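Local coordinates for oxidoreductase (Methanosarcina mazei, PDB 3KA7), which binds flavin-adenine dinucleotide and probably works as an oxidoreductase of the flavin-containing amine oxidase family, at residues 52-57 with 159-164; 140-145 with 150-155; 375-380 with 406-411. All coordinates share one frame; numbering follows the deposited sequence.

Contact 1. Residues 52-57 with 159-164; sequences GAFHML and CGWALS. With FAD (flavin-adenine dinucleotide), chain B.
Trp-161 carries the contact, reaching from helix 149-163 across to the phenyl ring of Phe-54 with the outer rim of its indole. The pair is T-shaped: the six-membered ring of Trp-161 turns an edge toward the face of Phe-54, with centroids 5.1 Å apart and planes at 75°. Its closest approach, Phe-54 CD1 to Trp-161 CH2, is 3.5 Å, and CZ3 of the indole lies beside CE1 of the phenyl ring. The two backbones stay well apart at this point, so the indole does the bridging; its CG is anti to the backbone N (chi1 171°), which swings the ring system out from the helix. Met-56, modelled as selenomethionine, adds a looser apolar touch, its SE lying 4.4 Å from Trp-161 CZ2 at the indole edge and near the ring plane.

The same loop grips the flavin. Phe-54 N donates to FAD O4 at 3.2 Å, and FAD N3 gives a weak hydrogen bond to Met-56 O at 2.9 Å, so a backbone N-H and a backbone C=O together meet the N3-H/C4=O4 edge of the flavin. Meanwhile Phe-54 points an edge of its ring at the cofactor, with CD2 3.4 Å from FAD C6. With an alanine here instead of Phe-54, the indole edge of Trp-161 would probably lose its aromatic partner and a gap would open beside C6 of the flavin.

Both aromatic residues lean on the mixed sheet: Phe-54 touches Met-329 of strand 326-334, Trp-161 packs on His-331 of that strand and on Val-298 and Leu-300 of strand 298-300, and Met-56 also meets Val-298. Helix 149-163, this sheet and the loop after strand 47-50 thus converge beside the flavin.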
loop_
_atom_site.group_PDB
_atom_site.type_symbol
_atom_site.label_atom_id
_atom_site.label_comp_id
_atom_site.label_asym_id
_atom_site.label_seq_id
_atom_site.Cartn_x
_atom_site.Cartn_y
_atom_site.Cartn_z
ATOM N N GLY A 52 7.236 -5.600 3.504
ATOM C CA GLY A 52 6.801 -4.556 2.591
ATOM C C GLY A 52 6.274 -3.374 3.379
ATOM O O GLY A 52 7.028 -2.444 3.704
ATOM N N ALA A 53 4.983 -3.424 3.691
ATOM C CA ALA A 53 4.260 -2.309 4.312
ATOM C C ALA A 53 4.904 -1.778 5.600
ATOM O O ALA A 53 5.498 -2.524 6.376
ATOM C CB ALA A 53 2.811 -2.715 4.573
ATOM N N PHE A 54 4.764 -0.476 5.820
ATOM C CA PHE A 54 5.452 0.201 6.903
ATOM C C PHE A 54 4.675 0.051 8.214
ATOM O O PHE A 54 4.600 0.997 8.999
ATOM C CB PHE A 54 5.614 1.688 6.567
ATOM C CG PHE A 54 6.763 2.009 5.636
ATOM C CD1 PHE A 54 7.683 2.990 5.983
ATOM C CD2 PHE A 54 6.911 1.378 4.417
ATOM C CE1 PHE A 54 8.735 3.324 5.126
ATOM C CE2 PHE A 54 7.962 1.716 3.557
ATOM C CZ PHE A 54 8.869 2.668 3.916
ATOM N N HIS A 55 4.098 -1.127 8.463
ATOM C CA HIS A 55 3.397 -1.348 9.750
ATOM C C HIS A 55 2.318 -0.299 10.028
ATOM O O HIS A 55 2.101 0.107 11.181
ATOM C CB HIS A 55 4.402 -1.369 10.903
ATOM C CG HIS A 55 5.278 -2.587 10.919
ATOM N ND1 HIS A 55 6.623 -2.538 11.228
ATOM C CD2 HIS A 55 4.998 -3.886 10.663
ATOM C CE1 HIS A 55 7.130 -3.759 11.165
ATOM N NE2 HIS A 55 6.165 -4.592 10.823
HETATM N N MSE A 56 1.631 0.134 8.974
HETATM C CA MSE A 56 0.700 1.244 9.097
HETATM C C MSE A 56 -0.485 1.062 8.156
HETATM O O MSE A 56 -0.313 0.584 7.026
HETATM C CB MSE A 56 1.450 2.553 8.799
HETATM C CG MSE A 56 0.661 3.821 9.015
HETATM SE SE MSE A 56 1.800 5.374 8.817
HETATM C CE MSE A 56 2.248 5.584 10.714
ATOM N N LEU A 57 -1.683 1.408 8.636
ATOM C CA LEU A 57 -2.901 1.428 7.819
ATOM C C LEU A 57 -3.215 2.871 7.419
ATOM O O LEU A 57 -3.233 3.766 8.273
ATOM C CB LEU A 57 -4.096 0.863 8.594
ATOM C CG LEU A 57 -4.007 -0.584 9.100
ATOM C CD1 LEU A 57 -5.330 -1.024 9.738
ATOM C CD2 LEU A 57 -3.616 -1.527 7.993
ATOM N N CYS A 159 2.213 12.076 -2.649
ATOM C CA CYS A 159 2.018 11.029 -3.665
ATOM C C CYS A 159 3.105 9.951 -3.630
ATOM O O CYS A 159 2.833 8.756 -3.845
ATOM C CB CYS A 159 1.958 11.643 -5.060
ATOM S SG CYS A 159 0.426 12.556 -5.417
ATOM N N GLY A 160 4.333 10.375 -3.365
ATOM C CA GLY A 160 5.457 9.452 -3.235
ATOM C C GLY A 160 5.314 8.527 -2.040
ATOM O O GLY A 160 5.444 7.308 -2.175
ATOM N N TRP A 161 5.024 9.099 -0.870
ATOM C CA TRP A 161 4.805 8.305 0.336
ATOM C C TRP A 161 3.568 7.404 0.252
ATOM O O TRP A 161 3.659 6.191 0.467
ATOM C CB TRP A 161 4.671 9.215 1.563
ATOM C CG TRP A 161 4.240 8.452 2.777
ATOM C CD1 TRP A 161 2.963 8.296 3.236
ATOM C CD2 TRP A 161 5.078 7.711 3.656
ATOM N NE1 TRP A 161 2.958 7.507 4.364
ATOM C CE2 TRP A 161 4.247 7.140 4.646
ATOM C CE3 TRP A 161 6.461 7.489 3.721
ATOM C CZ2 TRP A 161 4.751 6.350 5.675
ATOM C CZ3 TRP A 161 6.956 6.695 4.744
ATOM C CH2 TRP A 161 6.101 6.134 5.706
ATOM N N ALA A 162 2.420 7.997 -0.075
ATOM C CA ALA A 162 1.141 7.291 -0.008
ATOM C C ALA A 162 0.941 6.289 -1.141
ATOM O O ALA A 162 0.375 5.217 -0.916
ATOM C CB ALA A 162 -0.008 8.284 -0.006
ATOM N N LEU A 163 1.395 6.646 -2.344
ATOM C CA LEU A 163 1.071 5.900 -3.571
ATOM C C LEU A 163 2.298 5.384 -4.335
ATOM O O LEU A 163 2.163 4.595 -5.279
ATOM C CB LEU A 163 0.260 6.781 -4.527
ATOM C CG LEU A 163 -0.952 7.518 -3.954
ATOM C CD1 LEU A 163 -1.611 8.373 -5.044
ATOM C CD2 LEU A 163 -1.934 6.540 -3.379
ATOM N N SER A 164 3.480 5.824 -3.932
ATOM C CA SER A 164 4.712 5.550 -4.677
ATOM C C SER A 164 4.579 6.004 -6.144
ATOM O O SER A 164 4.903 5.265 -7.084
ATOM C CB SER A 164 5.130 4.067 -4.555
ATOM O OG SER A 164 6.553 3.966 -4.428
HETATM P PA FAD B . 0.708 -10.007 -1.833
HETATM O O1A FAD B . 1.183 -9.667 -3.221
HETATM O O2A FAD B . 1.433 -9.339 -0.688
HETATM O O5B FAD B . 0.776 -11.597 -1.628
HETATM C C5B FAD B . 0.730 -12.459 -2.759
HETATM C C4B FAD B . 1.082 -13.839 -2.197
HETATM O O4B FAD B . 0.984 -14.840 -3.190
HETATM C C3B FAD B . 2.518 -13.861 -1.666
HETATM O O3B FAD B . 2.538 -14.291 -0.314
HETATM C C2B FAD B . 3.230 -14.858 -2.584
HETATM O O2B FAD B . 4.249 -15.588 -1.928
HETATM C C1B FAD B . 2.082 -15.739 -3.059
HETATM N N9A FAD B . 2.284 -16.375 -4.368
HETATM C C8A FAD B . 2.808 -15.845 -5.530
HETATM N N7A FAD B . 2.731 -16.799 -6.502
HETATM C C5A FAD B . 2.166 -17.910 -5.954
HETATM C C6A FAD B . 1.872 -19.166 -6.464
HETATM N N6A FAD B . 2.035 -19.417 -7.759
HETATM N N1A FAD B . 1.288 -20.105 -5.638
HETATM C C2A FAD B . 1.005 -19.819 -4.318
HETATM N N3A FAD B . 1.303 -18.572 -3.810
HETATM C C4A FAD B . 1.877 -17.650 -4.626
HETATM N N1 FAD B . 0.361 -0.653 2.327
HETATM C C2 FAD B . -0.270 0.015 3.362
HETATM O O2 FAD B . -1.500 -0.062 3.486
HETATM N N3 FAD B . 0.486 0.786 4.232
HETATM C C4 FAD B . 1.857 0.894 4.075
HETATM O O4 FAD B . 2.534 1.576 4.845
HETATM C C4X FAD B . 2.489 0.230 3.034
HETATM N N5 FAD B . 3.861 0.350 2.860
HETATM C C5X FAD B . 4.477 -0.332 1.824
HETATM C C6 FAD B . 5.857 -0.236 1.645
HETATM C C7 FAD B . 6.483 -0.935 0.620
HETATM C C7M FAD B . 7.976 -0.808 0.448
HETATM C C8 FAD B . 5.715 -1.724 -0.227
HETATM C C8M FAD B . 6.351 -2.489 -1.352
HETATM C C9 FAD B . 4.336 -1.816 -0.059
HETATM C C9A FAD B . 3.713 -1.123 0.974
HETATM N N10 FAD B . 2.338 -1.214 1.144
HETATM C C10 FAD B . 1.727 -0.548 2.171
HETATM C "C1'" FAD B . 1.483 -1.979 0.188
HETATM C "C2'" FAD B . 1.162 -3.348 0.800
HETATM O "O2'" FAD B . 2.352 -3.919 1.336
HETATM C "C3'" FAD B . 0.571 -4.248 -0.281
HETATM O "O3'" FAD B . -0.423 -3.527 -0.999
HETATM C "C4'" FAD B . -0.067 -5.542 0.217
HETATM O "O4'" FAD B . 0.767 -6.234 1.123
HETATM C "C5'" FAD B . -0.277 -6.426 -1.007
HETATM O "O5'" FAD B . -1.128 -7.477 -0.623
HETATM P P FAD B . -1.754 -8.440 -1.719
HETATM O O1P FAD B . -3.144 -8.834 -1.282
HETATM O O2P FAD B . -1.664 -7.856 -3.114
HETATM O O3P FAD B . -0.883 -9.793 -1.687
#

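Contact 2. Residues 140-145 with 150-155; sequences AWIKSQ and WLIKFA
Ile-142 is the side chain that helix 138-145 pushes against helix 149-163. At its base, CB lies 3.7 Å from Ile-152 CD1. The branch methyl CG2 meets two residues, Ile-152 CD1 at 3.6 Å and Leu-151 CB at 3.7 Å, and so settles between neighbouring side chains of the second helix. The other branch runs through CG1 with an extended second torsion (chi2 170°), which carries CD1 along to the methyl of Ala-155; the separation of Ile-142 CD1 and Ala-155 CB, 3.5 Å, is tighter than usual for two carbons. The helices form an antiparallel alpha-alpha hairpin with a short connection, their axes 9.9 Å apart at closest and their directions 158° apart. Ile-152 takes part by its tip: its chain bends at chi2, sliding CD1 past Ile-142 in the opposite sense, and the same methyl is crossed at about a right angle by the aliphatic part of Lys-143, whose CG is 4.1 Å from Ile-152 CD1. Helix 115-127 packs against both helices, with Leu-151 on Ile-121 and both Trp-141 and Gln-145 on Leu-124.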
loop_
_atom_site.group_PDB
_atom_site.type_symbol
_atom_site.label_atom_id
_atom_site.label_comp_id
_atom_site.label_asym_id
_atom_site.label_seq_id
_atom_site.Cartn_x
_atom_site.Cartn_y
_atom_site.Cartn_z
ATOM N N ALA A 140 -0.897 18.885 -12.733
ATOM C CA ALA A 140 -1.443 19.801 -13.720
ATOM C C ALA A 140 -2.565 20.616 -13.097
ATOM O O ALA A 140 -2.640 21.825 -13.312
ATOM C CB ALA A 140 -1.946 19.054 -14.939
ATOM N N TRP A 141 -3.449 19.961 -12.344
ATOM C CA TRP A 141 -4.542 20.684 -11.676
ATOM C C TRP A 141 -4.032 21.715 -10.652
ATOM O O TRP A 141 -4.457 22.872 -10.656
ATOM C CB TRP A 141 -5.563 19.721 -11.036
ATOM C CG TRP A 141 -6.654 20.457 -10.367
ATOM C CD1 TRP A 141 -7.780 20.978 -10.948
ATOM C CD2 TRP A 141 -6.725 20.800 -8.979
ATOM N NE1 TRP A 141 -8.546 21.622 -10.002
ATOM C CE2 TRP A 141 -7.918 21.531 -8.788
ATOM C CE3 TRP A 141 -5.903 20.551 -7.879
ATOM C CZ2 TRP A 141 -8.304 22.018 -7.542
ATOM C CZ3 TRP A 141 -6.290 21.045 -6.633
ATOM C CH2 TRP A 141 -7.482 21.763 -6.481
ATOM N N ILE A 142 -3.107 21.312 -9.786
ATOM C CA ILE A 142 -2.580 22.237 -8.804
ATOM C C ILE A 142 -2.050 23.482 -9.510
ATOM O O ILE A 142 -2.374 24.606 -9.121
ATOM C CB ILE A 142 -1.434 21.613 -7.985
ATOM C CG1 ILE A 142 -1.993 20.517 -7.069
ATOM C CG2 ILE A 142 -0.738 22.698 -7.158
ATOM C CD1 ILE A 142 -0.909 19.670 -6.390
ATOM N N LYS A 143 -1.266 23.267 -10.558
ATOM C CA LYS A 143 -0.630 24.364 -11.298
ATOM C C LYS A 143 -1.657 25.323 -11.902
ATOM O O LYS A 143 -1.396 26.526 -12.052
ATOM C CB LYS A 143 0.295 23.810 -12.388
ATOM C CG LYS A 143 1.596 23.217 -11.853
ATOM C CD LYS A 143 2.552 22.872 -12.976
ATOM C CE LYS A 143 3.838 22.273 -12.425
ATOM N NZ LYS A 143 4.880 22.156 -13.488
ATOM N N SER A 144 -2.826 24.792 -12.240
ATOM C CA SER A 144 -3.897 25.616 -12.801
ATOM C C SER A 144 -4.528 26.500 -11.716
ATOM O O SER A 144 -5.203 27.490 -12.022
ATOM C CB SER A 144 -4.957 24.736 -13.480
ATOM O OG SER A 144 -5.779 24.076 -12.518
ATOM N N GLN A 145 -4.295 26.147 -10.448
ATOM C CA GLN A 145 -4.932 26.830 -9.313
ATOM C C GLN A 145 -4.018 27.818 -8.574
ATOM O O GLN A 145 -4.440 28.930 -8.223
ATOM C CB GLN A 145 -5.460 25.803 -8.305
ATOM C CG GLN A 145 -6.547 24.905 -8.881
ATOM C CD GLN A 145 -7.663 25.721 -9.466
ATOM O OE1 GLN A 145 -8.320 26.481 -8.757
ATOM N NE2 GLN A 145 -7.881 25.586 -10.769
ATOM N N TRP A 150 5.574 25.370 -3.696
ATOM C CA TRP A 150 5.332 24.628 -2.448
ATOM C C TRP A 150 4.283 23.532 -2.613
ATOM O O TRP A 150 4.463 22.407 -2.147
ATOM C CB TRP A 150 4.918 25.576 -1.315
ATOM C CG TRP A 150 4.139 24.942 -0.159
ATOM C CD1 TRP A 150 2.902 25.319 0.299
ATOM C CD2 TRP A 150 4.549 23.843 0.671
ATOM N NE1 TRP A 150 2.518 24.522 1.350
ATOM C CE2 TRP A 150 3.514 23.613 1.605
ATOM C CE3 TRP A 150 5.688 23.027 0.708
ATOM C CZ2 TRP A 150 3.580 22.601 2.565
ATOM C CZ3 TRP A 150 5.755 22.023 1.669
ATOM C CH2 TRP A 150 4.710 21.824 2.585
ATOM N N LEU A 151 3.178 23.852 -3.273
ATOM C CA LEU A 151 2.130 22.855 -3.386
ATOM C C LEU A 151 2.569 21.649 -4.223
ATOM O O LEU A 151 2.117 20.531 -3.957
ATOM C CB LEU A 151 0.826 23.454 -3.930
ATOM C CG LEU A 151 0.139 24.479 -3.032
ATOM C CD1 LEU A 151 -1.232 24.826 -3.654
ATOM C CD2 LEU A 151 -0.007 23.945 -1.606
ATOM N N ILE A 152 3.431 21.862 -5.220
ATOM C CA ILE A 152 3.932 20.740 -6.038
ATOM C C ILE A 152 4.916 19.880 -5.243
ATOM O O ILE A 152 4.852 18.649 -5.294
ATOM C CB ILE A 152 4.561 21.197 -7.375
ATOM C CG1 ILE A 152 3.508 21.920 -8.231
ATOM C CG2 ILE A 152 5.085 20.001 -8.154
ATOM C CD1 ILE A 152 2.244 21.105 -8.437
ATOM N N LYS A 153 5.810 20.521 -4.494
ATOM C CA LYS A 153 6.721 19.765 -3.620
ATOM C C LYS A 153 5.925 18.942 -2.608
ATOM O O LYS A 153 6.225 17.763 -2.369
ATOM C CB LYS A 153 7.668 20.705 -2.866
ATOM C CG LYS A 153 8.427 21.639 -3.769
ATOM C CD LYS A 153 9.315 20.884 -4.709
ATOM C CE LYS A 153 10.596 20.468 -4.028
ATOM N NZ LYS A 153 11.568 19.894 -5.013
ATOM N N PHE A 154 4.922 19.575 -2.005
ATOM C CA PHE A 154 4.087 18.926 -0.999
ATOM C C PHE A 154 3.331 17.770 -1.644
ATOM O O PHE A 154 3.330 16.659 -1.126
ATOM C CB PHE A 154 3.119 19.951 -0.384
ATOM C CG PHE A 154 2.124 19.359 0.567
ATOM C CD1 PHE A 154 2.539 18.720 1.716
ATOM C CD2 PHE A 154 0.759 19.461 0.316
ATOM C CE1 PHE A 154 1.628 18.167 2.592
ATOM C CE2 PHE A 154 -0.162 18.918 1.187
ATOM C CZ PHE A 154 0.278 18.265 2.337
ATOM N N ALA A 155 2.712 18.031 -2.795
ATOM C CA ALA A 155 1.967 16.983 -3.518
ATOM C C ALA A 155 2.860 15.803 -3.889
ATOM O O ALA A 155 2.458 14.641 -3.746
ATOM C CB ALA A 155 1.314 17.552 -4.753
#

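Contact 3. Residues 375-380 with 406-411; sequences PVNRAA and GIEVEG. With FAD (flavin-adenine dinucleotide), chain B.
Glu-408, a non-glycine residue with positive phi (52°), meets the side-chain amide of Asn-377 with its buried carboxylate on one face of the flavin, beside the start of the ribityl chain. The amide carbon of Asn-377, CG, is 3.6 Å from Glu-408 OE1, and the amide and carboxylate planes are inclined at 49°. The glutamate chain bends at chi2 (-71°), which keeps the carboxylate close to the flavin: OE1 of Glu-408 comes to 3.2 Å from FAD C1', the first carbon of the ribityl chain, while its CB sits 3.3 Å from FAD N1. The other oxygen, Glu-408 OE2, is 4.1 Å from Val-376 CG1.

Val-376 in turn serves the opposite end of the isoalloxazine. Its CG2 approaches the methyl FAD C8M at 3.6 Å, and its CG1 lies near C8 and C9, so the branched side chain bears on the dimethylbenzene ring while Glu-408 occupies the pyrimidine side.

Further along the same loop, Arg-378 directs both terminal nitrogens at one phosphate oxygen, O1A, which lies at the edge of the guanidinium. NH2 donates weakly at 2.9 Å; the modelled NH1 bond is too short for its exact length to be trusted. Arg-38 lies beside Arg-378, and Asp-399, itself hydrogen-bonded to FAD, accepts a bond from the backbone N of Arg-378.

From the first turn of helix 408-421, Val-409 N donates to FAD O2 at 3.0 Å, though the position of O2 is less certain because a neighbour crowds it. Arginine charge would probably offset that of the pyrophosphate. A carboxylate buried this close to the N1 side of the flavin would probably influence the charge the ring can carry, while the Val-409 N-H, if O2 is placed correctly, would be likely to act in the opposite sense.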
loop_
_atom_site.group_PDB
_atom_site.type_symbol
_atom_site.label_atom_id
_atom_site.label_comp_id
_atom_site.label_asym_id
_atom_site.label_seq_id
_atom_site.Cartn_x
_atom_site.Cartn_y
_atom_site.Cartn_z
ATOM N N PRO A 375 6.483 -5.673 -6.086
ATOM C CA PRO A 375 6.527 -4.213 -6.167
ATOM C C PRO A 375 5.918 -3.544 -4.948
ATOM O O PRO A 375 5.553 -4.211 -3.986
ATOM C CB PRO A 375 5.619 -3.930 -7.360
ATOM C CG PRO A 375 4.537 -5.002 -7.213
ATOM C CD PRO A 375 5.240 -6.220 -6.653
ATOM N N VAL A 376 5.814 -2.222 -4.998
ATOM C CA VAL A 376 4.986 -1.528 -4.027
ATOM C C VAL A 376 3.513 -1.870 -4.251
ATOM O O VAL A 376 2.865 -2.359 -3.335
ATOM C CB VAL A 376 5.210 -0.019 -4.026
ATOM C CG1 VAL A 376 4.206 0.638 -3.090
ATOM C CG2 VAL A 376 6.650 0.293 -3.584
ATOM N N ASN A 377 2.988 -1.615 -5.460
ATOM C CA ASN A 377 1.657 -2.117 -5.877
ATOM C C ASN A 377 1.780 -2.787 -7.236
ATOM O O ASN A 377 2.539 -2.322 -8.062
ATOM C CB ASN A 377 0.656 -0.971 -6.065
ATOM C CG ASN A 377 0.168 -0.372 -4.753
ATOM O OD1 ASN A 377 0.316 -0.959 -3.669
ATOM N ND2 ASN A 377 -0.430 0.804 -4.850
ATOM N N ARG A 378 1.019 -3.849 -7.478
ATOM C CA ARG A 378 1.040 -4.517 -8.792
ATOM C C ARG A 378 0.404 -3.682 -9.901
ATOM O O ARG A 378 0.734 -3.844 -11.086
ATOM C CB ARG A 378 0.390 -5.909 -8.678
ATOM C CG ARG A 378 1.176 -6.820 -7.752
ATOM C CD ARG A 378 0.876 -8.303 -8.000
ATOM N NE ARG A 378 1.904 -9.133 -7.369
ATOM C CZ ARG A 378 1.844 -9.467 -6.105
ATOM N NH1 ARG A 378 0.807 -9.022 -5.417
ATOM N NH2 ARG A 378 2.788 -10.207 -5.520
ATOM N N ALA A 379 -0.511 -2.796 -9.520
ATOM C CA ALA A 379 -1.099 -1.829 -10.444
ATOM C C ALA A 379 -0.992 -0.458 -9.796
ATOM O O ALA A 379 -1.396 -0.280 -8.638
ATOM C CB ALA A 379 -2.553 -2.161 -10.699
ATOM N N ALA A 380 -0.463 0.509 -10.537
ATOM C CA ALA A 380 -0.241 1.840 -9.993
ATOM C C ALA A 380 -1.552 2.431 -9.539
ATOM O O ALA A 380 -2.570 2.299 -10.218
ATOM C CB ALA A 380 0.390 2.735 -11.020
ATOM N N GLY A 406 -9.088 3.937 -2.658
ATOM C CA GLY A 406 -8.444 3.475 -1.418
ATOM C C GLY A 406 -6.924 3.490 -1.511
ATOM O O GLY A 406 -6.356 2.973 -2.478
ATOM N N ILE A 407 -6.259 4.096 -0.528
ATOM C CA ILE A 407 -4.796 4.094 -0.481
ATOM C C ILE A 407 -4.337 2.687 -0.089
ATOM O O ILE A 407 -4.792 2.156 0.928
ATOM C CB ILE A 407 -4.280 5.078 0.593
ATOM C CG1 ILE A 407 -4.638 6.522 0.245
ATOM C CG2 ILE A 407 -2.777 4.963 0.762
ATOM C CD1 ILE A 407 -4.187 7.536 1.315
ATOM N N GLU A 408 -3.473 2.074 -0.900
ATOM C CA GLU A 408 -2.761 0.858 -0.484
ATOM C C GLU A 408 -3.694 -0.241 0.046
ATOM O O GLU A 408 -4.620 -0.638 -0.652
ATOM C CB GLU A 408 -1.674 1.202 0.543
ATOM C CG GLU A 408 -0.673 2.294 0.103
ATOM C CD GLU A 408 0.286 1.836 -0.990
ATOM O OE1 GLU A 408 0.352 0.619 -1.284
ATOM O OE2 GLU A 408 0.995 2.701 -1.553
ATOM N N VAL A 409 -3.479 -0.725 1.270
ATOM C CA VAL A 409 -4.334 -1.835 1.753
ATOM C C VAL A 409 -5.817 -1.499 1.945
ATOM O O VAL A 409 -6.655 -2.397 1.976
ATOM C CB VAL A 409 -3.773 -2.572 2.998
ATOM C CG1 VAL A 409 -2.371 -3.118 2.695
ATOM C CG2 VAL A 409 -3.763 -1.666 4.223
ATOM N N GLU A 410 -6.148 -0.217 2.058
ATOM C CA GLU A 410 -7.555 0.172 2.093
ATOM C C GLU A 410 -8.179 -0.158 0.728
ATOM O O GLU A 410 -9.297 -0.683 0.639
ATOM C CB GLU A 410 -7.711 1.660 2.441
ATOM C CG GLU A 410 -6.945 2.123 3.684
ATOM C CD GLU A 410 -7.424 1.502 4.993
ATOM O OE1 GLU A 410 -8.408 0.721 4.987
ATOM O OE2 GLU A 410 -6.807 1.810 6.039
ATOM N N GLY A 411 -7.432 0.117 -0.338
ATOM C CA GLY A 411 -7.858 -0.293 -1.669
ATOM C C GLY A 411 -7.936 -1.799 -1.809
ATOM O O GLY A 411 -8.836 -2.319 -2.454
HETATM P PA FAD B . 0.708 -10.007 -1.833
HETATM O O1A FAD B . 1.183 -9.667 -3.221
HETATM O O2A FAD B . 1.433 -9.339 -0.688
HETATM O O5B FAD B . 0.776 -11.597 -1.628
HETATM C C5B FAD B . 0.730 -12.459 -2.759
HETATM C C4B FAD B . 1.082 -13.839 -2.197
HETATM O O4B FAD B . 0.984 -14.840 -3.190
HETATM C C3B FAD B . 2.518 -13.861 -1.666
HETATM O O3B FAD B . 2.538 -14.291 -0.314
HETATM C C2B FAD B . 3.230 -14.858 -2.584
HETATM O O2B FAD B . 4.249 -15.588 -1.928
HETATM C C1B FAD B . 2.082 -15.739 -3.059
HETATM N N9A FAD B . 2.284 -16.375 -4.368
HETATM C C8A FAD B . 2.808 -15.845 -5.530
HETATM N N7A FAD B . 2.731 -16.799 -6.502
HETATM C C5A FAD B . 2.166 -17.910 -5.954
HETATM C C6A FAD B . 1.872 -19.166 -6.464
HETATM N N6A FAD B . 2.035 -19.417 -7.759
HETATM N N1A FAD B . 1.288 -20.105 -5.638
HETATM C C2A FAD B . 1.005 -19.819 -4.318
HETATM N N3A FAD B . 1.303 -18.572 -3.810
HETATM C C4A FAD B . 1.877 -17.650 -4.626
HETATM N N1 FAD B . 0.361 -0.653 2.327
HETATM C C2 FAD B . -0.270 0.015 3.362
HETATM O O2 FAD B . -1.500 -0.062 3.486
HETATM N N3 FAD B . 0.486 0.786 4.232
HETATM C C4 FAD B . 1.857 0.894 4.075
HETATM O O4 FAD B . 2.534 1.576 4.845
HETATM C C4X FAD B . 2.489 0.230 3.034
HETATM N N5 FAD B . 3.861 0.350 2.860
HETATM C C5X FAD B . 4.477 -0.332 1.824
HETATM C C6 FAD B . 5.857 -0.236 1.645
HETATM C C7 FAD B . 6.483 -0.935 0.620
HETATM C C7M FAD B . 7.976 -0.808 0.448
HETATM C C8 FAD B . 5.715 -1.724 -0.227
HETATM C C8M FAD B . 6.351 -2.489 -1.352
HETATM C C9 FAD B . 4.336 -1.816 -0.059
HETATM C C9A FAD B . 3.713 -1.123 0.974
HETATM N N10 FAD B . 2.338 -1.214 1.144
HETATM C C10 FAD B . 1.727 -0.548 2.171
HETATM C "C1'" FAD B . 1.483 -1.979 0.188
HETATM C "C2'" FAD B . 1.162 -3.348 0.800
HETATM O "O2'" FAD B . 2.352 -3.919 1.336
HETATM C "C3'" FAD B . 0.571 -4.248 -0.281
HETATM O "O3'" FAD B . -0.423 -3.527 -0.999
HETATM C "C4'" FAD B . -0.067 -5.542 0.217
HETATM O "O4'" FAD B . 0.767 -6.234 1.123
HETATM C "C5'" FAD B . -0.277 -6.426 -1.007
HETATM O "O5'" FAD B . -1.128 -7.477 -0.623
HETATM P P FAD B . -1.754 -8.440 -1.719
HETATM O O1P FAD B . -3.144 -8.834 -1.282
HETATM O O2P FAD B . -1.664 -7.856 -3.114
HETATM O O3P FAD B . -0.883 -9.793 -1.687
#

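From the N terminus, the chain passes through the loop after strand 47-50, which contact 1 joins to helix 149-163, closing a loop of about a hundred residues. Contact 2 nests inside that loop, pairing the earlier part of the same helix with helix 138-145; its centre lies about 21 Å from that of contact 1. Contact 3 follows in series, closing the shorter excursion between the loop after strand 362-370 and helix 408-421. Contacts 1 and 3, with centres about 9 Å apart, meet through Ala-162 with Glu-408 and Ser-164 with Val-376, and both touch FAD. They tie distant parts of the chain around the flavin, whereas contact 2 belongs to the peripheral helices.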